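Extracellular sialidase/neuraminidase, putative (Aspergillus fumigatus, PDB 2XZI) acts as a KDNase, a sialidase-family hydrolase that releases deaminated neuraminic acid (KDN) from glycosides. Local coordinates at residues 299-311 against 317-329. Residues are numbered along the deposited sequence; the frame is centred on the assembly and turned at random.
Sequences GTSRRAMRVRISY and KFNYGRKLEDAKV. With KDM (deamino-alpha-neuraminic acid), chain D; KDM (deamino-alpha-neuraminic acid), chain C.
In the outer hairpin of one four-stranded propeller blade, strand 305-310 pairs antiparallel with the short edge strand 322-323. V307 N reaches R322 O at 3.0 Å and R322 N returns to V307 O, a hydrogen-bonded pair. On the N-terminal side of R322 the regular pairing is interrupted at G321, whose phi is positive (85°), and the side chain of N319 takes over a backbone role. Its OD1 accepts from I309 N at 2.9 Å, almost straight (178°) but from above the amide plane, while N319 N donates to I309 O.

Two arginines clasp carbonyls here. R306 bends at chi2 and chi3, which lays its guanidinium flat on Y320, planes 7° apart and CZ 3.7 Å from the ring centroid, a cation-pi stack; NH1 also donates in its own plane to Y320 O at 2.9 Å. R308 sends NH1 to N319 O at 3.0 Å.

Such a four-stranded antiparallel blade is the unit of the sialidase beta-propeller. S310 CB sits over the F318 face, 3.6 Å from its centroid, and S310 OG donates to K317 O. M305 CB packs on L324 CD1 (3.7 Å) where strand 305-310 starts. Just before it, R302 NH1 and NH2 grip the carboxylate of the deamino-alpha-neuraminic acid also held by R39, R58, D64, Q128 and R245; R302 N donates to O1B of a second, whose O4 takes R303 NE and which D356 also binds.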
loop_
_atom_site.group_PDB
_atom_site.type_symbol
_atom_site.label_atom_id
_atom_site.label_comp_id
_atom_site.label_asym_id
_atom_site.label_seq_id
_atom_site.Cartn_x
_atom_site.Cartn_y
_atom_site.Cartn_z
ATOM N N GLY A 299 8.648 2.935 17.849
ATOM C CA GLY A 299 8.886 1.532 18.137
ATOM C C GLY A 299 7.670 0.836 18.728
ATOM O O GLY A 299 7.669 -0.381 18.860
ATOM N N THR A 300 6.636 1.592 19.092
ATOM C CA THR A 300 5.480 1.020 19.792
ATOM C C THR A 300 4.091 1.361 19.228
ATOM O O THR A 300 3.159 0.556 19.342
ATOM C CB THR A 300 5.482 1.409 21.296
ATOM O OG1 THR A 300 5.547 2.834 21.430
ATOM C CG2 THR A 300 6.650 0.756 22.021
ATOM N N SER A 301 3.958 2.547 18.640
ATOM C CA SER A 301 2.653 3.081 18.254
ATOM C C SER A 301 2.527 3.209 16.741
ATOM O O SER A 301 3.503 3.529 16.062
ATOM C CB SER A 301 2.455 4.462 18.877
ATOM O OG SER A 301 1.229 5.043 18.465
ATOM N N ARG A 302 1.322 2.970 16.234
ATOM C CA ARG A 302 1.020 3.238 14.825
ATOM C C ARG A 302 0.608 4.684 14.588
ATOM O O ARG A 302 0.361 5.076 13.455
ATOM C CB ARG A 302 -0.044 2.271 14.281
ATOM C CG ARG A 302 0.507 0.851 14.130
ATOM C CD ARG A 302 -0.487 -0.122 13.555
ATOM N NE ARG A 302 0.166 -1.418 13.385
ATOM C CZ ARG A 302 -0.329 -2.449 12.707
ATOM N NH1 ARG A 302 -1.513 -2.364 12.086
ATOM N NH2 ARG A 302 0.367 -3.575 12.621
ATOM N N ARG A 303 0.574 5.487 15.647
ATOM C CA ARG A 303 0.039 6.845 15.584
ATOM C C ARG A 303 1.136 7.908 15.535
ATOM O O ARG A 303 0.989 8.985 16.118
ATOM C CB ARG A 303 -0.847 7.119 16.799
ATOM C CG ARG A 303 -2.090 6.265 16.864
ATOM C CD ARG A 303 -3.027 6.783 17.941
ATOM N NE ARG A 303 -4.149 5.872 18.136
ATOM C CZ ARG A 303 -5.017 5.934 19.147
ATOM N NH1 ARG A 303 -4.922 6.875 20.081
ATOM N NH2 ARG A 303 -5.994 5.039 19.223
ATOM N N ALA A 304 2.237 7.609 14.867
ATOM C CA ALA A 304 3.355 8.533 14.776
ATOM C C ALA A 304 3.758 8.731 13.309
ATOM O O ALA A 304 4.932 8.742 12.981
ATOM C CB ALA A 304 4.546 8.033 15.612
ATOM N N MET A 305 2.770 8.899 12.435
ATOM C CA MET A 305 3.039 8.942 10.994
ATOM C C MET A 305 3.981 10.080 10.637
ATOM O O MET A 305 3.762 11.226 11.021
ATOM C CB MET A 305 1.742 9.094 10.185
ATOM C CG MET A 305 0.756 7.923 10.295
ATOM S SD MET A 305 1.475 6.288 10.063
ATOM C CE MET A 305 1.999 6.362 8.330
ATOM N N ARG A 306 5.027 9.747 9.880
ATOM C CA ARG A 306 6.080 10.685 9.535
ATOM C C ARG A 306 6.508 10.436 8.110
ATOM O O ARG A 306 6.888 9.310 7.776
ATOM C CB ARG A 306 7.278 10.422 10.437
ATOM C CG ARG A 306 8.438 11.409 10.277
ATOM C CD ARG A 306 8.404 12.487 11.363
ATOM N NE ARG A 306 8.639 11.921 12.693
ATOM C CZ ARG A 306 9.832 11.549 13.165
ATOM N NH1 ARG A 306 10.938 11.681 12.430
ATOM N NH2 ARG A 306 9.913 11.024 14.384
ATOM N N VAL A 307 6.459 11.478 7.288
ATOM C CA VAL A 307 6.963 11.392 5.914
ATOM C C VAL A 307 8.367 11.995 5.877
ATOM O O VAL A 307 8.598 13.033 6.501
ATOM C CB VAL A 307 5.986 12.060 4.902
ATOM C CG1 VAL A 307 5.881 13.589 5.108
ATOM C CG2 VAL A 307 6.393 11.707 3.478
ATOM N N ARG A 308 9.289 11.345 5.163
ATOM C CA ARG A 308 10.699 11.723 5.153
ATOM C C ARG A 308 11.294 11.731 3.760
ATOM O O ARG A 308 10.785 11.046 2.854
ATOM C CB ARG A 308 11.506 10.698 5.943
ATOM C CG ARG A 308 11.060 10.481 7.388
ATOM C CD ARG A 308 11.890 9.342 7.909
ATOM N NE ARG A 308 11.504 8.808 9.206
ATOM C CZ ARG A 308 12.160 9.048 10.336
ATOM N NH1 ARG A 308 13.204 9.885 10.344
ATOM N NH2 ARG A 308 11.776 8.442 11.453
ATOM N N ILE A 309 12.418 12.446 3.622
ATOM C CA ILE A 309 13.184 12.521 2.370
ATOM C C ILE A 309 14.612 12.023 2.588
ATOM O O ILE A 309 15.256 12.362 3.596
ATOM C CB ILE A 309 13.226 13.954 1.794
ATOM C CG1 ILE A 309 11.809 14.492 1.498
ATOM C CG2 ILE A 309 14.121 14.038 0.552
ATOM C CD1 ILE A 309 11.700 16.040 1.446
ATOM N N SER A 310 15.107 11.211 1.653
ATOM C CA SER A 310 16.548 10.935 1.606
ATOM C C SER A 310 17.114 11.484 0.317
ATOM O O SER A 310 16.514 11.299 -0.745
ATOM C CB SER A 310 16.845 9.440 1.674
ATOM O OG SER A 310 18.262 9.221 1.587
ATOM N N TYR A 311 18.294 12.098 0.410
ATOM C CA TYR A 311 19.047 12.574 -0.743
ATOM C C TYR A 311 20.187 11.620 -1.102
ATOM O O TYR A 311 20.924 11.866 -2.063
ATOM C CB TYR A 311 19.618 13.962 -0.447
ATOM C CG TYR A 311 18.557 14.979 -0.148
ATOM C CD1 TYR A 311 17.840 15.572 -1.178
ATOM C CD2 TYR A 311 18.254 15.333 1.169
ATOM C CE1 TYR A 311 16.851 16.520 -0.915
ATOM C CE2 TYR A 311 17.272 16.283 1.446
ATOM C CZ TYR A 311 16.575 16.858 0.406
ATOM O OH TYR A 311 15.611 17.794 0.691
ATOM N N LYS A 317 20.330 7.290 4.619
ATOM C CA LYS A 317 19.748 8.078 5.703
ATOM C C LYS A 317 18.612 8.943 5.194
ATOM O O LYS A 317 18.733 9.619 4.165
ATOM C CB LYS A 317 20.802 8.970 6.381
ATOM C CG LYS A 317 20.337 9.531 7.721
ATOM C CD LYS A 317 21.321 10.522 8.327
ATOM C CE LYS A 317 20.948 10.846 9.767
ATOM N NZ LYS A 317 19.524 11.298 9.905
ATOM N N PHE A 318 17.520 8.925 5.948
ATOM C CA PHE A 318 16.408 9.848 5.749
ATOM C C PHE A 318 16.453 10.970 6.784
ATOM O O PHE A 318 16.941 10.774 7.911
ATOM C CB PHE A 318 15.068 9.104 5.844
ATOM C CG PHE A 318 14.778 8.231 4.659
ATOM C CD1 PHE A 318 15.373 6.982 4.529
ATOM C CD2 PHE A 318 13.931 8.678 3.650
ATOM C CE1 PHE A 318 15.126 6.178 3.421
ATOM C CE2 PHE A 318 13.691 7.883 2.529
ATOM C CZ PHE A 318 14.291 6.634 2.409
ATOM N N ASN A 319 15.955 12.140 6.408
ATOM C CA ASN A 319 15.868 13.262 7.341
ATOM C C ASN A 319 14.768 12.996 8.374
ATOM O O ASN A 319 14.094 11.961 8.334
ATOM C CB ASN A 319 15.691 14.614 6.619
ATOM C CG ASN A 319 14.369 14.744 5.813
ATOM O OD1 ASN A 319 13.458 13.911 5.886
ATOM N ND2 ASN A 319 14.266 15.839 5.058
ATOM N N TYR A 320 14.596 13.918 9.313
ATOM C CA TYR A 320 13.524 13.792 10.282
ATOM C C TYR A 320 12.170 13.798 9.567
ATOM O O TYR A 320 11.278 12.997 9.900
ATOM C CB TYR A 320 13.603 14.929 11.313
ATOM C CG TYR A 320 12.524 14.869 12.371
ATOM C CD1 TYR A 320 11.219 15.284 12.089
ATOM C CD2 TYR A 320 12.802 14.384 13.649
ATOM C CE1 TYR A 320 10.214 15.221 13.038
ATOM C CE2 TYR A 320 11.786 14.327 14.625
ATOM C CZ TYR A 320 10.500 14.748 14.300
ATOM O OH TYR A 320 9.476 14.704 15.224
ATOM N N GLY A 321 12.020 14.717 8.621
ATOM C CA GLY A 321 10.803 14.820 7.835
ATOM C C GLY A 321 9.766 15.643 8.557
ATOM O O GLY A 321 10.096 16.626 9.231
ATOM N N ARG A 322 8.508 15.250 8.409
ATOM C CA ARG A 322 7.415 15.963 9.045
ATOM C C ARG A 322 6.334 14.999 9.536
ATOM O O ARG A 322 5.965 14.050 8.849
ATOM C CB ARG A 322 6.824 17.014 8.103
ATOM C CG ARG A 322 5.900 17.991 8.816
ATOM C CD ARG A 322 5.623 19.237 8.012
ATOM N NE ARG A 322 5.014 20.245 8.879
ATOM C CZ ARG A 322 4.790 21.507 8.535
ATOM N NH1 ARG A 322 5.129 21.961 7.336
ATOM N NH2 ARG A 322 4.256 22.333 9.434
ATOM N N LYS A 323 5.839 15.251 10.737
ATOM C CA LYS A 323 4.712 14.502 11.259
ATOM C C LYS A 323 3.452 14.862 10.515
ATOM O O LYS A 323 3.139 16.041 10.355
ATOM C CB LYS A 323 4.486 14.819 12.741
ATOM C CG LYS A 323 5.625 14.458 13.630
ATOM C CD LYS A 323 5.254 14.831 15.065
ATOM C CE LYS A 323 6.367 14.513 16.032
ATOM N NZ LYS A 323 6.003 14.915 17.430
ATOM N N LEU A 324 2.700 13.845 10.092
ATOM C CA LEU A 324 1.403 14.114 9.453
ATOM C C LEU A 324 0.420 14.844 10.379
ATOM O O LEU A 324 -0.451 15.583 9.896
ATOM C CB LEU A 324 0.742 12.850 8.878
ATOM C CG LEU A 324 1.571 12.106 7.840
ATOM C CD1 LEU A 324 0.735 11.027 7.175
ATOM C CD2 LEU A 324 2.197 13.038 6.785
ATOM N N GLU A 325 0.608 14.686 11.692
ATOM C CA GLU A 325 -0.269 15.342 12.654
ATOM C C GLU A 325 -0.125 16.871 12.636
ATOM O O GLU A 325 -0.962 17.575 13.182
ATOM C CB GLU A 325 -0.131 14.737 14.067
ATOM C CG GLU A 325 1.256 14.248 14.460
ATOM C CD GLU A 325 1.236 13.249 15.614
ATOM O OE1 GLU A 325 0.607 13.554 16.654
ATOM O OE2 GLU A 325 1.858 12.162 15.485
ATOM N N ASP A 326 0.912 17.387 11.971
ATOM C CA ASP A 326 1.038 18.840 11.755
ATOM C C ASP A 326 -0.071 19.382 10.848
ATOM O O ASP A 326 -0.343 20.588 10.836
ATOM C CB ASP A 326 2.383 19.200 11.116
ATOM C CG ASP A 326 3.574 19.001 12.038
ATOM O OD1 ASP A 326 3.401 18.572 13.193
ATOM O OD2 ASP A 326 4.699 19.291 11.566
ATOM N N ALA A 327 -0.682 18.490 10.065
ATOM C CA ALA A 327 -1.815 18.816 9.208
ATOM C C ALA A 327 -2.928 17.803 9.532
ATOM O O ALA A 327 -3.322 17.004 8.687
ATOM C CB ALA A 327 -1.407 18.728 7.734
ATOM N N LYS A 328 -3.437 17.848 10.764
ATOM C CA LYS A 328 -4.385 16.842 11.245
ATOM C C LYS A 328 -5.740 16.920 10.537
ATOM O O LYS A 328 -6.209 18.005 10.146
ATOM C CB LYS A 328 -4.575 16.935 12.773
ATOM C CG LYS A 328 -5.135 15.669 13.417
ATOM C CD LYS A 328 -5.541 15.889 14.885
ATOM C CE LYS A 328 -6.117 14.617 15.515
ATOM N NZ LYS A 328 -5.078 13.594 15.845
ATOM N N VAL A 329 -6.340 15.748 10.362
ATOM C CA VAL A 329 -7.710 15.590 9.888
ATOM C C VAL A 329 -8.614 15.398 11.103
ATOM O O VAL A 329 -8.273 14.668 12.040
ATOM C CB VAL A 329 -7.852 14.360 8.949
ATOM C CG1 VAL A 329 -9.305 14.112 8.560
ATOM C CG2 VAL A 329 -7.011 14.533 7.717
HETATM C C2 KDM D . -2.815 0.973 18.455
HETATM C C1 KDM D . -1.429 0.938 17.768
HETATM C C3 KDM D . -3.554 2.299 18.159
HETATM C C4 KDM D . -4.019 2.366 16.689
HETATM C C5 KDM D . -4.777 1.092 16.280
HETATM C C6 KDM D . -3.949 -0.170 16.612
HETATM C C7 KDM D . -4.533 -1.572 16.335
HETATM C C8 KDM D . -3.501 -2.669 16.713
HETATM C C9 KDM D . -4.010 -4.119 16.546
HETATM O O5 KDM D . -5.074 1.121 14.875
HETATM O O1A KDM D . -1.066 -0.153 17.264
HETATM O O1B KDM D . -0.761 1.998 17.760
HETATM O O4 KDM D . -4.855 3.517 16.526
HETATM O O6 KDM D . -3.637 -0.143 18.041
HETATM O O7 KDM D . -5.741 -1.761 17.089
HETATM O O8 KDM D . -2.297 -2.493 15.954
HETATM O O9 KDM D . -4.954 -4.230 15.473
HETATM O O2 KDM D . -2.643 0.859 19.876
HETATM C C2 KDM C . -2.162 -6.904 9.850
HETATM C C1 KDM C . -1.755 -5.700 10.690
HETATM C C3 KDM C . -3.071 -6.469 8.685
HETATM C C4 KDM C . -2.986 -7.414 7.451
HETATM C C5 KDM C . -2.333 -8.774 7.726
HETATM C C6 KDM C . -0.927 -8.548 8.337
HETATM C C7 KDM C . -0.283 -9.837 8.868
HETATM C C8 KDM C . 1.175 -9.578 9.290
HETATM C C9 KDM C . 1.806 -10.835 9.864
HETATM O O5 KDM C . -2.277 -9.580 6.522
HETATM O O1A KDM C . -2.476 -4.675 10.654
HETATM O O1B KDM C . -0.716 -5.849 11.377
HETATM O O4 KDM C . -4.316 -7.632 6.977
HETATM O O6 KDM C . -0.931 -7.571 9.431
HETATM O O7 KDM C . -1.034 -10.301 9.994
HETATM O O8 KDM C . 1.964 -9.173 8.162
HETATM O O9 KDM C . 1.892 -11.800 8.802
HETATM O O2 KDM C . -2.883 -7.751 10.753
HETATM O O HOH W 1 19.605 12.141 3.085
#